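Local atomic coordinates of PpiC-type peptidyl-prolyl cis-trans isomerase (Novosphingobium aromaticivorans, PDB entry 3GPK), a protein that probably catalyses the cis-trans isomerisation of peptide bonds before proline in the periplasm, represented here by its PpiC-type (parvulin-like) domain. Residues Q24-A29 with G93-L98; Q35-G40 with G83-P88. All coordinates share one frame; numbering follows the deposited sequence.

Interaction 1 (Q24-A29 with G93-L98)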
ATOM      1  N   GLN A  24      -1.866  14.580 -12.311  1.00  9.60           N
ATOM      2  CA  GLN A  24      -1.691  13.618 -13.396  1.00  9.68           C
ATOM      3  C   GLN A  24      -1.320  12.237 -12.865  1.00 10.22           C
ATOM      4  O   GLN A  24      -1.854  11.226 -13.325  1.00 10.59           O
ATOM      5  CB  GLN A  24      -0.603  14.083 -14.372  1.00 12.54           C
ATOM      6  CG  GLN A  24      -0.231  13.033 -15.429  1.00 16.70           C
ATOM      7  CD  GLN A  24      -1.325  12.807 -16.462  1.00 20.87           C
ATOM      8  OE1 GLN A  24      -1.597  13.681 -17.288  1.00 24.48           O
ATOM      9  NE2 GLN A  24      -1.960  11.633 -16.420  1.00 21.51           N
ATOM     10  N   VAL A  25      -0.399  12.188 -11.904  1.00 10.93           N
ATOM     11  CA  VAL A  25       0.005  10.902 -11.357  1.00 10.51           C
ATOM     12  C   VAL A  25      -1.147  10.277 -10.575  1.00 10.75           C
ATOM     13  O   VAL A  25      -1.286   9.053 -10.547  1.00 11.71           O
ATOM     14  CB  VAL A  25       1.263  11.031 -10.464  1.00 11.09           C
ATOM     15  CG1 VAL A  25       1.577   9.687  -9.804  1.00 11.81           C
ATOM     16  CG2 VAL A  25       2.445  11.458 -11.311  1.00 12.51           C
ATOM     17  N   PHE A  26      -1.978  11.103  -9.945  1.00 10.57           N
ATOM     18  CA  PHE A  26      -3.126  10.576  -9.215  1.00 10.66           C
ATOM     19  C   PHE A  26      -4.035   9.852 -10.202  1.00 10.85           C
ATOM     20  O   PHE A  26      -4.595   8.803  -9.895  1.00 10.35           O
ATOM     21  CB  PHE A  26      -3.935  11.695  -8.553  1.00 11.61           C
ATOM     22  CG  PHE A  26      -5.185  11.202  -7.879  1.00 11.45           C
ATOM     23  CD1 PHE A  26      -5.131  10.642  -6.610  1.00 14.74           C
ATOM     24  CD2 PHE A  26      -6.406  11.236  -8.542  1.00 10.64           C
ATOM     25  CE1 PHE A  26      -6.277  10.117  -6.009  1.00 13.78           C
ATOM     26  CE2 PHE A  26      -7.562  10.715  -7.955  1.00 11.91           C
ATOM     27  CZ  PHE A  26      -7.497  10.152  -6.686  1.00 13.26           C
ATOM     28  N   ALA A  27      -4.186  10.427 -11.390  1.00 10.15           N
ATOM     29  CA  ALA A  27      -5.027   9.827 -12.417  1.00  8.28           C
ATOM     30  C   ALA A  27      -4.465   8.471 -12.813  1.00  7.99           C
ATOM     31  O   ALA A  27      -5.215   7.516 -12.998  1.00  9.87           O
ATOM     32  CB  ALA A  27      -5.095  10.739 -13.639  1.00  8.50           C
ATOM     33  N   ASN A  28      -3.144   8.398 -12.947  1.00  8.67           N
ATOM     34  CA  ASN A  28      -2.494   7.151 -13.325  1.00  8.14           C
ATOM     35  C   ASN A  28      -2.713   6.115 -12.236  1.00  8.58           C
ATOM     36  O   ASN A  28      -3.006   4.958 -12.526  1.00  9.52           O
ATOM     37  CB  ASN A  28      -0.985   7.349 -13.533  1.00 10.28           C
ATOM     38  CG  ASN A  28      -0.663   8.375 -14.607  1.00 11.38           C
ATOM     39  OD1 ASN A  28      -1.484   8.667 -15.473  1.00 15.38           O
ATOM     40  ND2 ASN A  28       0.552   8.915 -14.562  1.00 13.16           N
ATOM     41  N   ALA A  29      -2.567   6.539 -10.985  1.00  8.44           N
ATOM     42  CA  ALA A  29      -2.748   5.645  -9.843  1.00  8.21           C
ATOM     43  C   ALA A  29      -4.185   5.144  -9.743  1.00  8.57           C
ATOM     44  O   ALA A  29      -4.421   3.974  -9.450  1.00  9.26           O
ATOM     45  CB  ALA A  29      -2.350   6.358  -8.551  1.00  9.00           C
ATOM     46  N   GLY A  93       5.943  12.597  -1.272  1.00 15.72           N
ATOM     47  CA  GLY A  93       6.564  12.383  -2.568  1.00 14.54           C
ATOM     48  C   GLY A  93       5.739  11.823  -3.711  1.00 11.64           C
ATOM     49  O   GLY A  93       6.285  11.542  -4.780  1.00 12.99           O
ATOM     50  N   GLY A  94       4.439  11.662  -3.501  1.00 11.81           N
ATOM     51  CA  GLY A  94       3.593  11.127  -4.554  1.00 10.36           C
ATOM     52  C   GLY A  94       2.332  10.472  -4.026  1.00 10.22           C
ATOM     53  O   GLY A  94       1.663  11.024  -3.151  1.00 10.12           O
ATOM     54  N   PHE A  95       2.010   9.289  -4.551  1.00  9.52           N
ATOM     55  CA  PHE A  95       0.812   8.558  -4.145  1.00  8.70           C
ATOM     56  C   PHE A  95       1.101   7.082  -3.951  1.00  7.46           C
ATOM     57  O   PHE A  95       1.927   6.514  -4.649  1.00 10.43           O
ATOM     58  CB  PHE A  95      -0.278   8.676  -5.211  1.00  9.16           C
ATOM     59  CG  PHE A  95      -0.795  10.065  -5.400  1.00 10.32           C
ATOM     60  CD1 PHE A  95      -1.794  10.567  -4.569  1.00 11.74           C
ATOM     61  CD2 PHE A  95      -0.269  10.883  -6.393  1.00 12.43           C
ATOM     62  CE1 PHE A  95      -2.268  11.873  -4.725  1.00 14.33           C
ATOM     63  CE2 PHE A  95      -0.734  12.191  -6.556  1.00 12.30           C
ATOM     64  CZ  PHE A  95      -1.735  12.680  -5.718  1.00 13.79           C
ATOM     65  N   SER A  96       0.403   6.470  -3.005  1.00  9.29           N
ATOM     66  CA  SER A  96       0.562   5.046  -2.749  1.00  8.86           C
ATOM     67  C   SER A  96      -0.785   4.344  -2.761  1.00  9.20           C
ATOM     68  O   SER A  96      -1.811   4.928  -2.396  1.00  9.37           O
ATOM     69  CB  SER A  96       1.219   4.793  -1.393  1.00  9.46           C
ATOM     70  OG  SER A  96       2.572   5.197  -1.400  1.00 11.06           O
ATOM     71  N   ILE A  97      -0.765   3.097  -3.219  1.00  8.84           N
ATOM     72  CA  ILE A  97      -1.934   2.238  -3.239  1.00  6.72           C
ATOM     73  C   ILE A  97      -1.558   1.141  -2.250  1.00  8.12           C
ATOM     74  O   ILE A  97      -0.467   0.578  -2.332  1.00  9.51           O
ATOM     75  CB  ILE A  97      -2.170   1.605  -4.629  1.00  6.78           C
ATOM     76  CG1 ILE A  97      -2.396   2.701  -5.674  1.00  9.83           C
ATOM     77  CG2 ILE A  97      -3.384   0.666  -4.577  1.00  7.57           C
ATOM     78  CD1 ILE A  97      -2.445   2.171  -7.109  1.00  8.91           C
ATOM     79  N   LEU A  98      -2.444   0.846  -1.307  1.00  7.72           N
ATOM     80  CA  LEU A  98      -2.154  -0.185  -0.320  1.00  8.21           C
ATOM     81  C   LEU A  98      -3.062  -1.393  -0.459  1.00 10.06           C
ATOM     82  O   LEU A  98      -4.195  -1.292  -0.930  1.00  9.97           O
ATOM     83  CB  LEU A  98      -2.308   0.375   1.095  1.00  9.21           C
ATOM     84  CG  LEU A  98      -1.491   1.604   1.470  1.00  9.87           C
ATOM     85  CD1 LEU A  98      -1.879   2.020   2.882  1.00 12.79           C
ATOM     86  CD2 LEU A  98       0.008   1.306   1.370  1.00 10.71           C
TER
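A29 N donates to V25 O over 2.9 Å, the regular bond of a helical turn, and V25 and A29 both aim their CB atoms at the strand of residues 94-98. The contact itself is apolar. F95 lifts its ring off the strand to meet F26 in an edge-to-face pair, with the centroids of the F26 and F95 rings 5.4 Å apart and the planes at 66°. The F26 ring supplies the edge, and its CD1 comes within 3.6 Å of F95 CE1. The helix backbone sets F26 CB over the same face of F95 as a CH-pi contact, 4.0 Å from the centroid of the F95 ring. The first torsion of F26, with CG opposite the backbone N (chi1 176°), then brings the ring edge at CD1 over that face too. V25 reaches the rim of the F95 ring instead, CG1 lying 4.1 Å from F95 CD2. One helical turn after V25, A29 O has I97 CD1 3.6 Å away, with A29 CB a little farther off. Leucine in place of F95 would probably cost F26 the flat face that its CB and ring edge lean on, and open a gap beside V25 CG1 where the ring edge had been. The helix runs almost along the strand, 13° between directions and 8.5 Å between the axes of the two short segments. This is helix-on-sheet packing of the parvulin fold, in which helix 22-37 covers one side of the antiparallel sheet: V25 and A29 also touch L15 of strand 7-16, while F26 and A29 lean on P88 of strand 85-91.

Interaction 2 (Q35-G40 with G83-P88)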
ATOM      1  N   GLN A  35      -8.055  -1.281 -12.029  1.00  9.81           N
ATOM      2  CA  GLN A  35      -7.687  -2.605 -12.527  1.00  8.95           C
ATOM      3  C   GLN A  35      -7.545  -3.621 -11.402  1.00  9.63           C
ATOM      4  O   GLN A  35      -7.901  -4.789 -11.562  1.00 10.99           O
ATOM      5  CB  GLN A  35      -6.372  -2.532 -13.310  1.00  9.34           C
ATOM      6  CG  GLN A  35      -6.475  -1.790 -14.634  1.00 11.53           C
ATOM      7  CD  GLN A  35      -7.520  -2.394 -15.547  1.00 13.85           C
ATOM      8  OE1 GLN A  35      -7.563  -3.611 -15.743  1.00 15.16           O
ATOM      9  NE2 GLN A  35      -8.376  -1.549 -16.105  1.00 17.16           N
ATOM     10  N   LEU A  36      -7.017  -3.181 -10.263  1.00  8.57           N
ATOM     11  CA  LEU A  36      -6.835  -4.075  -9.126  1.00  8.39           C
ATOM     12  C   LEU A  36      -8.178  -4.472  -8.530  1.00  9.40           C
ATOM     13  O   LEU A  36      -8.409  -5.639  -8.223  1.00 10.50           O
ATOM     14  CB  LEU A  36      -5.959  -3.404  -8.053  1.00  7.85           C
ATOM     15  CG  LEU A  36      -4.500  -3.138  -8.444  1.00  7.17           C
ATOM     16  CD1 LEU A  36      -3.837  -2.271  -7.378  1.00  9.09           C
ATOM     17  CD2 LEU A  36      -3.750  -4.450  -8.630  1.00  9.78           C
ATOM     18  N   LYS A  37      -9.065  -3.498  -8.365  1.00 10.42           N
ATOM     19  CA  LYS A  37     -10.378  -3.777  -7.815  1.00 11.62           C
ATOM     20  C   LYS A  37     -11.162  -4.725  -8.715  1.00 12.89           C
ATOM     21  O   LYS A  37     -12.011  -5.477  -8.236  1.00 13.61           O
ATOM     22  CB  LYS A  37     -11.155  -2.473  -7.608  1.00 12.69           C
ATOM     23  CG  LYS A  37     -10.622  -1.647  -6.444  1.00 16.95           C
ATOM     24  CD  LYS A  37     -11.477  -0.427  -6.165  1.00 21.54           C
ATOM     25  CE  LYS A  37     -11.040   0.251  -4.864  1.00 23.52           C
ATOM     26  NZ  LYS A  37     -11.149  -0.646  -3.677  1.00 27.92           N
ATOM     27  N   GLN A  38     -10.867  -4.704 -10.010  1.00 13.25           N
ATOM     28  CA  GLN A  38     -11.563  -5.577 -10.954  1.00 15.25           C
ATOM     29  C   GLN A  38     -10.917  -6.962 -11.080  1.00 16.09           C
ATOM     30  O   GLN A  38     -11.381  -7.803 -11.852  1.00 17.69           O
ATOM     31  CB  GLN A  38     -11.673  -4.886 -12.323  1.00 17.41           C
ATOM     32  CG  GLN A  38     -12.311  -3.499 -12.225  1.00 22.35           C
ATOM     33  CD  GLN A  38     -12.499  -2.809 -13.567  1.00 25.72           C
ATOM     34  OE1 GLN A  38     -11.777  -3.075 -14.525  1.00 27.17           O
ATOM     35  NE2 GLN A  38     -13.464  -1.893 -13.629  1.00 27.84           N
ATOM     36  N   GLY A  39      -9.841  -7.197 -10.331  1.00 14.84           N
ATOM     37  CA  GLY A  39      -9.208  -8.504 -10.358  1.00 14.04           C
ATOM     38  C   GLY A  39      -7.733  -8.606 -10.693  1.00 12.93           C
ATOM     39  O   GLY A  39      -7.158  -9.683 -10.588  1.00 15.15           O
ATOM     40  N   GLY A  40      -7.113  -7.498 -11.086  1.00 11.20           N
ATOM     41  CA  GLY A  40      -5.702  -7.536 -11.432  1.00 10.51           C
ATOM     42  C   GLY A  40      -4.788  -7.973 -10.300  1.00 10.09           C
ATOM     43  O   GLY A  40      -5.070  -7.739  -9.122  1.00 10.86           O
ATOM     44  N   GLY A  83      -7.684  -7.897   3.313  1.00 17.36           N
ATOM     45  CA  GLY A  83      -7.923  -8.213   1.917  1.00 16.26           C
ATOM     46  C   GLY A  83      -8.444  -7.075   1.061  1.00 14.08           C
ATOM     47  O   GLY A  83      -8.801  -7.287  -0.096  1.00 15.74           O
ATOM     48  N   GLN A  84      -8.494  -5.867   1.615  1.00 11.54           N
ATOM     49  CA  GLN A  84      -8.985  -4.729   0.856  1.00 11.70           C
ATOM     50  C   GLN A  84      -7.852  -3.879   0.303  1.00 11.57           C
ATOM     51  O   GLN A  84      -6.719  -3.956   0.766  1.00 11.43           O
ATOM     52  CB  GLN A  84      -9.888  -3.854   1.727  1.00 13.64           C
ATOM     53  CG  GLN A  84     -11.049  -4.602   2.355  1.00 16.49           C
ATOM     54  CD  GLN A  84     -12.012  -3.684   3.076  1.00 20.56           C
ATOM     55  OE1 GLN A  84     -12.815  -4.131   3.897  1.00 21.35           O
ATOM     56  NE2 GLN A  84     -11.944  -2.395   2.769  1.00 20.81           N
ATOM     57  N   LEU A  85      -8.188  -3.079  -0.704  1.00 11.77           N
ATOM     58  CA  LEU A  85      -7.252  -2.159  -1.345  1.00 11.21           C
ATOM     59  C   LEU A  85      -7.633  -0.765  -0.868  1.00 12.34           C
ATOM     60  O   LEU A  85      -8.798  -0.510  -0.576  1.00 13.92           O
ATOM     61  CB  LEU A  85      -7.409  -2.220  -2.865  1.00 10.87           C
ATOM     62  CG  LEU A  85      -7.004  -3.510  -3.572  1.00 10.72           C
ATOM     63  CD1 LEU A  85      -7.691  -3.584  -4.942  1.00 13.13           C
ATOM     64  CD2 LEU A  85      -5.490  -3.557  -3.706  1.00 12.64           C
ATOM     65  N   ALA A  86      -6.661   0.139  -0.791  1.00  9.92           N
ATOM     66  CA  ALA A  86      -6.935   1.507  -0.369  1.00 11.60           C
ATOM     67  C   ALA A  86      -6.101   2.473  -1.198  1.00 10.87           C
ATOM     68  O   ALA A  86      -4.998   2.146  -1.615  1.00 11.86           O
ATOM     69  CB  ALA A  86      -6.614   1.680   1.114  1.00 11.92           C
ATOM     70  N   GLY A  87      -6.636   3.660  -1.448  1.00 11.16           N
ATOM     71  CA  GLY A  87      -5.888   4.630  -2.216  1.00 11.85           C
ATOM     72  C   GLY A  87      -6.510   4.968  -3.554  1.00 11.64           C
ATOM     73  O   GLY A  87      -7.621   4.524  -3.863  1.00 13.21           O
ATOM     74  N   PRO A  88      -5.801   5.746  -4.382  1.00 12.46           N
ATOM     75  CA  PRO A  88      -4.473   6.267  -4.038  1.00 11.08           C
ATOM     76  C   PRO A  88      -4.474   7.249  -2.873  1.00 11.55           C
ATOM     77  O   PRO A  88      -5.383   8.074  -2.733  1.00 12.60           O
ATOM     78  CB  PRO A  88      -3.993   6.903  -5.343  1.00 12.81           C
ATOM     79  CG  PRO A  88      -5.237   7.204  -6.079  1.00 18.42           C
ATOM     80  CD  PRO A  88      -6.172   6.091  -5.763  1.00 15.01           C
TER
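K37, in the last turn of helix 22-37, faces L85 at the start of strand 85-91 with their CA atoms 7.4 Å apart, the closest pair of CA atoms between the two segments. L85 bridges the gap by pushing one methyl into the helix end: its CD1 meets L36 CB at 3.6 Å and lies 3.7 Å from K37 N, touching side chain and backbone together. K37 runs past L85 in the opposite direction, and its aliphatic part makes contact through CG, 3.8 Å from L85 CD1. The extended chain bends at its last torsion (chi4 -60°), which carries NZ alongside L85, near its CB and its carbonyl O but too far from the oxygen to count as a bond. Just beyond, a Schellman motif ends the helix: G40 N bonds to Q35 O at 2.9 Å and G39 N to L36 O at 3.0 Å, while G39 takes a positive phi (125°) that suits a residue without CB. L36 and L85 both reach F42 of helix 42-49. On the sheet side L36 packs on I97 and L85 on Y99, both of strand 94-104, and the contact joins the C-terminal end of helix 22-37 to the start of outer strand 85-91, next to helix 42-49.

Overall arrangement
From the N terminus, strand 7-16 leads into helix 22-37, which begins the first segment of both contacts: 24-29 early in it, 35-40 comprising its last residues and the turn that follows. The chain then passes through helix 42-49, strand 60-64 and helix 71-79 before residues 83-88 return to the helix end and close the loop of interaction 2. After a short turn strand 94-104 follows strand 85-91, and its start closes the wider loop of interaction 1, inside which interaction 2 is nested. The two strands are antiparallel neighbours, joined by the probable backbone hydrogen bond between A86 N and L98 O, and P88 packs against F26 and A29. Both ends of one helix are thus tied to the last two strands of the parvulin-type sheet.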